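Local structure of OR486 (Synthetic construct, 4R80) at residues A[13-18]-A[40-45]; A[18-21]-A[27-30]. The protein is of unknown function but was designed de novo as a beta-sheet protein with the cystatin fold. All blocks are in the same frame, centred on the assembly; numbering follows the deposited sequence.

Contact 1 (A[13-18]-A[40-45]); sequences QVAKEK and IRVELE
Ala15 presses its methyl group onto Val42 where the single helix of this designed cystatin fold, residues 4-22, lies against the concave face of its curved antiparallel sheet. The pair marks the closest backbone approach of 13-18 to 40-45, with Ala15 CA and Val42 CA 6.8 Å apart, and both CB atoms point at the opposing segment. Ala15 CB sits 3.9 Å from Val42 CB and equally close to Val42 CG2, while Val42 CG1 follows at 4.1 Å from the same methyl. One small group thus rests on the branch point of the valine and touches both its arms, consistent with the close approach of helix and strand here. Val42 holds CG1 anti to the backbone N (chi1 -177°) and CG2 beside it, and CG2 is the arm that comes nearer Ala15 CB. Ala15 and Val42 are buried, and both also touch Val57 of strand 51-62, the next strand of the sheet, which makes this the tightly packed part.

One residue further along the helix the contact loosens. Lys16 contributes main-chain and CB surface rather than its amine: its chain, anti at chi1 (-176°) and extended throughout, runs away from the strand with the ammonium at its far end, and the residue is partly exposed. Leu44 reaches across to the root of that chain, while Ile19 of the same helix and Val28 and Val30 of strand 28-36 touch it as well. No hydrogen bond joins the two segments; they meet through apolar packing. At the looser edge Leu44 CD2 lies 3.9 Å from Lys16 CA and 4.1 Å from Lys16 CB.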
ATOM      1  N   GLN A  13       4.841   3.313  -3.386  1.00 12.02           N
ATOM      2  CA  GLN A  13       5.213   2.546  -4.570  1.00 15.49           C
ATOM      3  C   GLN A  13       5.605   1.111  -4.231  1.00 12.04           C
ATOM      4  O   GLN A  13       5.304   0.186  -4.985  1.00 14.24           O
ATOM      5  CB  GLN A  13       6.350   3.241  -5.323  1.00 18.78           C
ATOM      6  CG  GLN A  13       5.942   4.552  -5.977  1.00 24.78           C
ATOM      7  CD  GLN A  13       7.079   5.209  -6.733  1.00 28.44           C
ATOM      8  OE1 GLN A  13       8.197   4.693  -6.768  1.00 44.53           O
ATOM      9  NE2 GLN A  13       6.800   6.354  -7.344  1.00 16.03           N
ATOM     10  N   VAL A  14       6.265   0.927  -3.091  1.00 10.69           N
ATOM     11  CA  VAL A  14       6.611  -0.408  -2.617  1.00 12.61           C
ATOM     12  C   VAL A  14       5.322  -1.153  -2.310  1.00 12.43           C
ATOM     13  O   VAL A  14       5.162  -2.326  -2.650  1.00 15.82           O
ATOM     14  CB  VAL A  14       7.489  -0.351  -1.349  1.00 10.36           C
ATOM     15  CG1 VAL A  14       7.535  -1.710  -0.662  1.00 13.75           C
ATOM     16  CG2 VAL A  14       8.891   0.124  -1.693  1.00 15.35           C
ATOM     17  N   ALA A  15       4.398  -0.444  -1.676  1.00 15.19           N
ATOM     18  CA  ALA A  15       3.103  -0.993  -1.312  1.00 12.78           C
ATOM     19  C   ALA A  15       2.262  -1.334  -2.538  1.00 12.82           C
ATOM     20  O   ALA A  15       1.656  -2.403  -2.605  1.00 10.73           O
ATOM     21  CB  ALA A  15       2.364  -0.005  -0.440  1.00 12.26           C
ATOM     22  N   LYS A  16       2.230  -0.422  -3.504  1.00 13.08           N
ATOM     23  CA  LYS A  16       1.409  -0.601  -4.696  1.00 13.08           C
ATOM     24  C   LYS A  16       1.943  -1.710  -5.598  1.00 15.11           C
ATOM     25  O   LYS A  16       1.172  -2.494  -6.151  1.00 11.88           O
ATOM     26  CB  LYS A  16       1.297   0.711  -5.473  1.00 13.38           C
ATOM     27  CG  LYS A  16       0.381   0.644  -6.684  1.00 18.77           C
ATOM     28  CD  LYS A  16       0.338   1.978  -7.410  1.00 18.67           C
ATOM     29  CE  LYS A  16      -0.462   1.881  -8.696  1.00 19.68           C
ATOM     30  NZ  LYS A  16      -0.306   3.105  -9.528  1.00 35.90           N
ATOM     31  N   GLU A  17       3.264  -1.774  -5.738  1.00 12.44           N
ATOM     32  CA  GLU A  17       3.895  -2.826  -6.528  1.00 17.90           C
ATOM     33  C   GLU A  17       3.611  -4.180  -5.895  1.00 16.95           C
ATOM     34  O   GLU A  17       3.419  -5.177  -6.589  1.00 14.28           O
ATOM     35  CB  GLU A  17       5.402  -2.590  -6.645  1.00 16.10           C
ATOM     36  CG  GLU A  17       6.142  -3.645  -7.460  1.00 17.22           C
ATOM     37  CD  GLU A  17       5.665  -3.725  -8.900  1.00 20.04           C
ATOM     38  OE1 GLU A  17       5.329  -2.672  -9.482  1.00 22.27           O
ATOM     39  OE2 GLU A  17       5.624  -4.845  -9.450  1.00 24.17           O
ATOM     40  N   LYS A  18       3.589  -4.208  -4.562  1.00 10.73           N
ATOM     41  CA  LYS A  18       3.235  -5.408  -3.820  1.00 17.12           C
ATOM     42  C   LYS A  18       1.815  -5.879  -4.127  1.00 18.84           C
ATOM     43  O   LYS A  18       1.565  -7.069  -4.291  1.00 17.74           O
ATOM     44  CB  LYS A  18       3.395  -5.180  -2.316  1.00 20.56           C
ATOM     45  CG  LYS A  18       2.971  -6.368  -1.470  1.00 24.81           C
ATOM     46  CD  LYS A  18       3.803  -7.595  -1.775  1.00 21.94           C
ATOM     47  CE  LYS A  18       3.743  -8.593  -0.637  1.00 26.24           C
ATOM     48  NZ  LYS A  18       4.332  -9.903  -1.022  1.00 35.24           N
ATOM     49  N   ILE A  40       4.870   3.473   7.680  1.00 17.80           N
ATOM     50  CA  ILE A  40       3.940   4.153   6.787  1.00 19.47           C
ATOM     51  C   ILE A  40       2.778   3.250   6.379  1.00 11.46           C
ATOM     52  O   ILE A  40       2.974   2.113   5.948  1.00 13.43           O
ATOM     53  CB  ILE A  40       4.653   4.702   5.534  1.00 14.16           C
ATOM     54  CG1 ILE A  40       5.898   5.494   5.943  1.00 14.60           C
ATOM     55  CG2 ILE A  40       3.718   5.593   4.733  1.00 12.40           C
ATOM     56  CD1 ILE A  40       6.515   6.298   4.825  1.00 17.15           C
ATOM     57  N   ARG A  41       1.564   3.772   6.517  1.00 11.02           N
ATOM     58  CA  ARG A  41       0.356   3.022   6.206  1.00 13.88           C
ATOM     59  C   ARG A  41      -0.250   3.483   4.888  1.00 12.89           C
ATOM     60  O   ARG A  41      -0.601   4.651   4.731  1.00 12.55           O
ATOM     61  CB  ARG A  41      -0.668   3.151   7.336  1.00 16.81           C
ATOM     62  CG  ARG A  41      -0.257   2.467   8.630  1.00 27.86           C
ATOM     63  CD  ARG A  41      -1.334   2.608   9.692  1.00 32.62           C
ATOM     64  NE  ARG A  41      -1.010   1.867  10.907  1.00 39.80           N
ATOM     65  CZ  ARG A  41      -0.344   2.377  11.938  1.00 53.12           C
ATOM     66  NH1 ARG A  41       0.072   3.636  11.904  1.00 40.03           N
ATOM     67  NH2 ARG A  41      -0.093   1.628  13.004  1.00 49.75           N
ATOM     68  N   VAL A  42      -0.359   2.558   3.940  1.00  9.53           N
ATOM     69  CA  VAL A  42      -0.890   2.874   2.620  1.00 11.36           C
ATOM     70  C   VAL A  42      -2.216   2.157   2.392  1.00 12.46           C
ATOM     71  O   VAL A  42      -2.295   0.930   2.457  1.00 10.76           O
ATOM     72  CB  VAL A  42       0.098   2.485   1.507  1.00 16.45           C
ATOM     73  CG1 VAL A  42      -0.451   2.890   0.149  1.00  6.95           C
ATOM     74  CG2 VAL A  42       1.455   3.125   1.754  1.00  9.34           C
ATOM     75  N   GLU A  43      -3.258   2.941   2.135  1.00 14.96           N
ATOM     76  CA  GLU A  43      -4.588   2.408   1.885  1.00 15.29           C
ATOM     77  C   GLU A  43      -4.852   2.351   0.385  1.00 11.07           C
ATOM     78  O   GLU A  43      -4.749   3.362  -0.310  1.00 15.45           O
ATOM     79  CB  GLU A  43      -5.628   3.296   2.569  1.00 11.66           C
ATOM     80  CG  GLU A  43      -5.457   3.373   4.078  1.00 24.83           C
ATOM     81  CD  GLU A  43      -6.413   4.353   4.728  1.00 43.69           C
ATOM     82  OE1 GLU A  43      -7.521   4.556   4.189  1.00 41.20           O
ATOM     83  OE2 GLU A  43      -6.046   4.937   5.770  1.00 39.41           O
ATOM     84  N   LEU A  44      -5.196   1.167  -0.114  1.00 13.91           N
ATOM     85  CA  LEU A  44      -5.461   0.990  -1.537  1.00 15.06           C
ATOM     86  C   LEU A  44      -6.816   0.328  -1.738  1.00 14.78           C
ATOM     87  O   LEU A  44      -7.304  -0.392  -0.868  1.00 13.95           O
ATOM     88  CB  LEU A  44      -4.363   0.148  -2.201  1.00 12.11           C
ATOM     89  CG  LEU A  44      -2.909   0.556  -1.951  1.00 11.51           C
ATOM     90  CD1 LEU A  44      -2.404  -0.150  -0.724  1.00  8.56           C
ATOM     91  CD2 LEU A  44      -2.023   0.229  -3.138  1.00 15.40           C
ATOM     92  N   GLU A  45      -7.421   0.579  -2.900  1.00 23.39           N
ATOM     93  CA  GLU A  45      -8.720   0.010  -3.230  1.00 20.10           C
ATOM     94  C   GLU A  45      -8.700  -0.660  -4.600  1.00 21.79           C
ATOM     95  O   GLU A  45      -8.176  -0.113  -5.565  1.00 24.55           O
ATOM     96  CB  GLU A  45      -9.800   1.096  -3.193  1.00 20.27           C
ATOM     97  CG  GLU A  45     -11.209   0.589  -3.488  1.00 34.09           C
ATOM     98  CD  GLU A  45     -12.277   1.636  -3.239  1.00 41.11           C
ATOM     99  OE1 GLU A  45     -11.946   2.695  -2.673  1.00 47.28           O
ATOM    100  OE2 GLU A  45     -13.444   1.401  -3.610  1.00 53.78           O
TER

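Contact 2 (A[18-21]-A[27-30])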
ATOM      1  N   LYS A  18       3.589  -4.208  -4.562  1.00 10.73           N
ATOM      2  CA  LYS A  18       3.235  -5.408  -3.820  1.00 17.12           C
ATOM      3  C   LYS A  18       1.815  -5.879  -4.127  1.00 18.84           C
ATOM      4  O   LYS A  18       1.565  -7.069  -4.291  1.00 17.74           O
ATOM      5  CB  LYS A  18       3.395  -5.180  -2.316  1.00 20.56           C
ATOM      6  CG  LYS A  18       2.971  -6.368  -1.470  1.00 24.81           C
ATOM      7  CD  LYS A  18       3.803  -7.595  -1.775  1.00 21.94           C
ATOM      8  CE  LYS A  18       3.743  -8.593  -0.637  1.00 26.24           C
ATOM      9  NZ  LYS A  18       4.332  -9.903  -1.022  1.00 35.24           N
ATOM     10  N   ILE A  19       0.882  -4.930  -4.206  1.00 10.98           N
ATOM     11  CA  ILE A  19      -0.505  -5.260  -4.508  1.00 15.03           C
ATOM     12  C   ILE A  19      -0.680  -5.678  -5.967  1.00 17.93           C
ATOM     13  O   ILE A  19      -1.451  -6.591  -6.270  1.00 17.62           O
ATOM     14  CB  ILE A  19      -1.447  -4.083  -4.176  1.00 13.57           C
ATOM     15  CG1 ILE A  19      -1.284  -3.671  -2.712  1.00 19.73           C
ATOM     16  CG2 ILE A  19      -2.893  -4.453  -4.456  1.00 17.53           C
ATOM     17  CD1 ILE A  19      -1.443  -4.815  -1.738  1.00 15.94           C
ATOM     18  N   LEU A  20       0.045  -5.017  -6.865  1.00 20.64           N
ATOM     19  CA  LEU A  20      -0.013  -5.338  -8.289  1.00 22.53           C
ATOM     20  C   LEU A  20       0.459  -6.762  -8.578  1.00 21.26           C
ATOM     21  O   LEU A  20      -0.099  -7.447  -9.437  1.00 31.42           O
ATOM     22  CB  LEU A  20       0.818  -4.339  -9.099  1.00 13.93           C
ATOM     23  CG  LEU A  20       0.235  -2.936  -9.279  1.00 20.76           C
ATOM     24  CD1 LEU A  20       1.289  -1.989  -9.836  1.00 21.35           C
ATOM     25  CD2 LEU A  20      -0.991  -2.964 -10.178  1.00 20.61           C
ATOM     26  N   GLU A  21       1.488  -7.201  -7.862  1.00 12.02           N
ATOM     27  CA  GLU A  21       2.025  -8.548  -8.029  1.00 28.59           C
ATOM     28  C   GLU A  21       1.025  -9.616  -7.595  1.00 23.32           C
ATOM     29  O   GLU A  21       0.873 -10.645  -8.253  1.00 27.77           O
ATOM     30  CB  GLU A  21       3.343  -8.706  -7.269  1.00 23.90           C
ATOM     31  CG  GLU A  21       4.502  -7.941  -7.889  1.00 38.66           C
ATOM     32  CD  GLU A  21       5.764  -8.006  -7.051  1.00 42.11           C
ATOM     33  OE1 GLU A  21       5.687  -8.469  -5.894  1.00 45.50           O
ATOM     34  OE2 GLU A  21       6.831  -7.592  -7.551  1.00 50.32           O
ATOM     35  N   LYS A  27      -6.630  -3.157 -11.577  1.00 37.69           N
ATOM     36  CA  LYS A  27      -6.273  -1.747 -11.476  1.00 39.81           C
ATOM     37  C   LYS A  27      -6.292  -1.299 -10.021  1.00 31.56           C
ATOM     38  O   LYS A  27      -7.323  -1.366  -9.354  1.00 31.55           O
ATOM     39  CB  LYS A  27      -7.186  -0.868 -12.339  1.00 49.24           C
ATOM     40  CG  LYS A  27      -6.743  -0.730 -13.801  1.00 46.68           C
ATOM     41  CD  LYS A  27      -6.571  -2.062 -14.506  1.00 52.82           C
ATOM     42  CE  LYS A  27      -5.851  -1.888 -15.830  1.00 53.20           C
ATOM     43  NZ  LYS A  27      -5.710  -3.182 -16.560  1.00 58.78           N
ATOM     44  N   VAL A  28      -5.146  -0.831  -9.541  1.00 27.27           N
ATOM     45  CA  VAL A  28      -4.978  -0.502  -8.133  1.00 24.63           C
ATOM     46  C   VAL A  28      -4.823   1.000  -7.926  1.00 30.73           C
ATOM     47  O   VAL A  28      -3.930   1.625  -8.497  1.00 36.63           O
ATOM     48  CB  VAL A  28      -3.745  -1.206  -7.544  1.00 21.02           C
ATOM     49  CG1 VAL A  28      -3.623  -0.895  -6.069  1.00 26.88           C
ATOM     50  CG2 VAL A  28      -3.831  -2.710  -7.771  1.00 19.70           C
ATOM     51  N   GLN A  29      -5.698   1.576  -7.108  1.00 21.37           N
ATOM     52  CA  GLN A  29      -5.601   2.993  -6.776  1.00 27.91           C
ATOM     53  C   GLN A  29      -5.257   3.185  -5.301  1.00 23.08           C
ATOM     54  O   GLN A  29      -5.741   2.455  -4.436  1.00 16.60           O
ATOM     55  CB  GLN A  29      -6.900   3.727  -7.130  1.00 32.93           C
ATOM     56  CG  GLN A  29      -8.085   3.389  -6.236  1.00 34.47           C
ATOM     57  CD  GLN A  29      -9.107   4.508  -6.164  1.00 41.00           C
ATOM     58  OE1 GLN A  29      -8.915   5.578  -6.741  1.00 54.61           O
ATOM     59  NE2 GLN A  29     -10.199   4.265  -5.449  1.00 40.06           N
ATOM     60  N   VAL A  30      -4.405   4.167  -5.026  1.00 25.60           N
ATOM     61  CA  VAL A  30      -4.024   4.496  -3.658  1.00 19.10           C
ATOM     62  C   VAL A  30      -4.864   5.664  -3.162  1.00 16.98           C
ATOM     63  O   VAL A  30      -4.911   6.716  -3.797  1.00 23.11           O
ATOM     64  CB  VAL A  30      -2.535   4.871  -3.561  1.00 22.80           C
ATOM     65  CG1 VAL A  30      -2.169   5.226  -2.128  1.00 20.60           C
ATOM     66  CG2 VAL A  30      -1.667   3.731  -4.069  1.00 21.68           C
TER
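The last turn of helix 4-22 comes nearest to the start of strand 28-36 at Leu20 and Val28, whose CA atoms are 6.9 Å apart, and no hydrogen bond spans the gap between the two backbones. Val28 carries the strand's side of the contact, its CB directed at the helix and its two methyls spread between Ile19 and Leu20. Val28 CG2 does most of the work: it lies 3.7 Å from Leu20 CD2 and 3.9 Å from Ile19 CG2, wedged between consecutive residues of the helix. Val28 CG1 turns to Ile19 alone of the two, 4.0 Å from Ile19 CG2.

The same methyl of Ile19 thus meets both arms of the valine. With CG1 beside the backbone N (chi1 -56°), Ile19 places CG2 anti to that N, whereas its longer branch, through CG1 to CD1, leads away from Val28. The two side chains cross at about a right angle. Here the helix of the cystatin fold turns back through a short loop into an outermost strand of the sheet that it covers, and this pairing closes that turn. Asn23, just beyond the helix, donates a side-chain hydrogen bond from ND2 to the carbonyl oxygen of Ile19.

Burial falls from one helix residue to the next. Ile19 is enclosed, while Leu20 is partly exposed and leaves the helix beside the strand rather than straight at it. Leu20 CD2 bends round to the valine from that flank and also comes within 4.2 Å of Val28 CB.

From the N terminus the chain runs through helix 4-22, which supplies the first segment of both contacts, with Lys18 common to the two. Contact 2 closes the shorter loop, only five residues separating its segments as the helix passes into strand 28-36. Contact 1 starts earlier on the helix and ends later, on strand 39-48, so its 21 intervening residues enclose nearly all of contact 2. The centres of the two contacts are about 7 Å apart. The neighbouring strands join them directly: Glu45 N makes a probable hydrogen bond to Gln29 O (2.9 Å), and Leu44 CD2 packs on Val28 CG1. Together they fasten the helix to an outermost strand and to its inner neighbour.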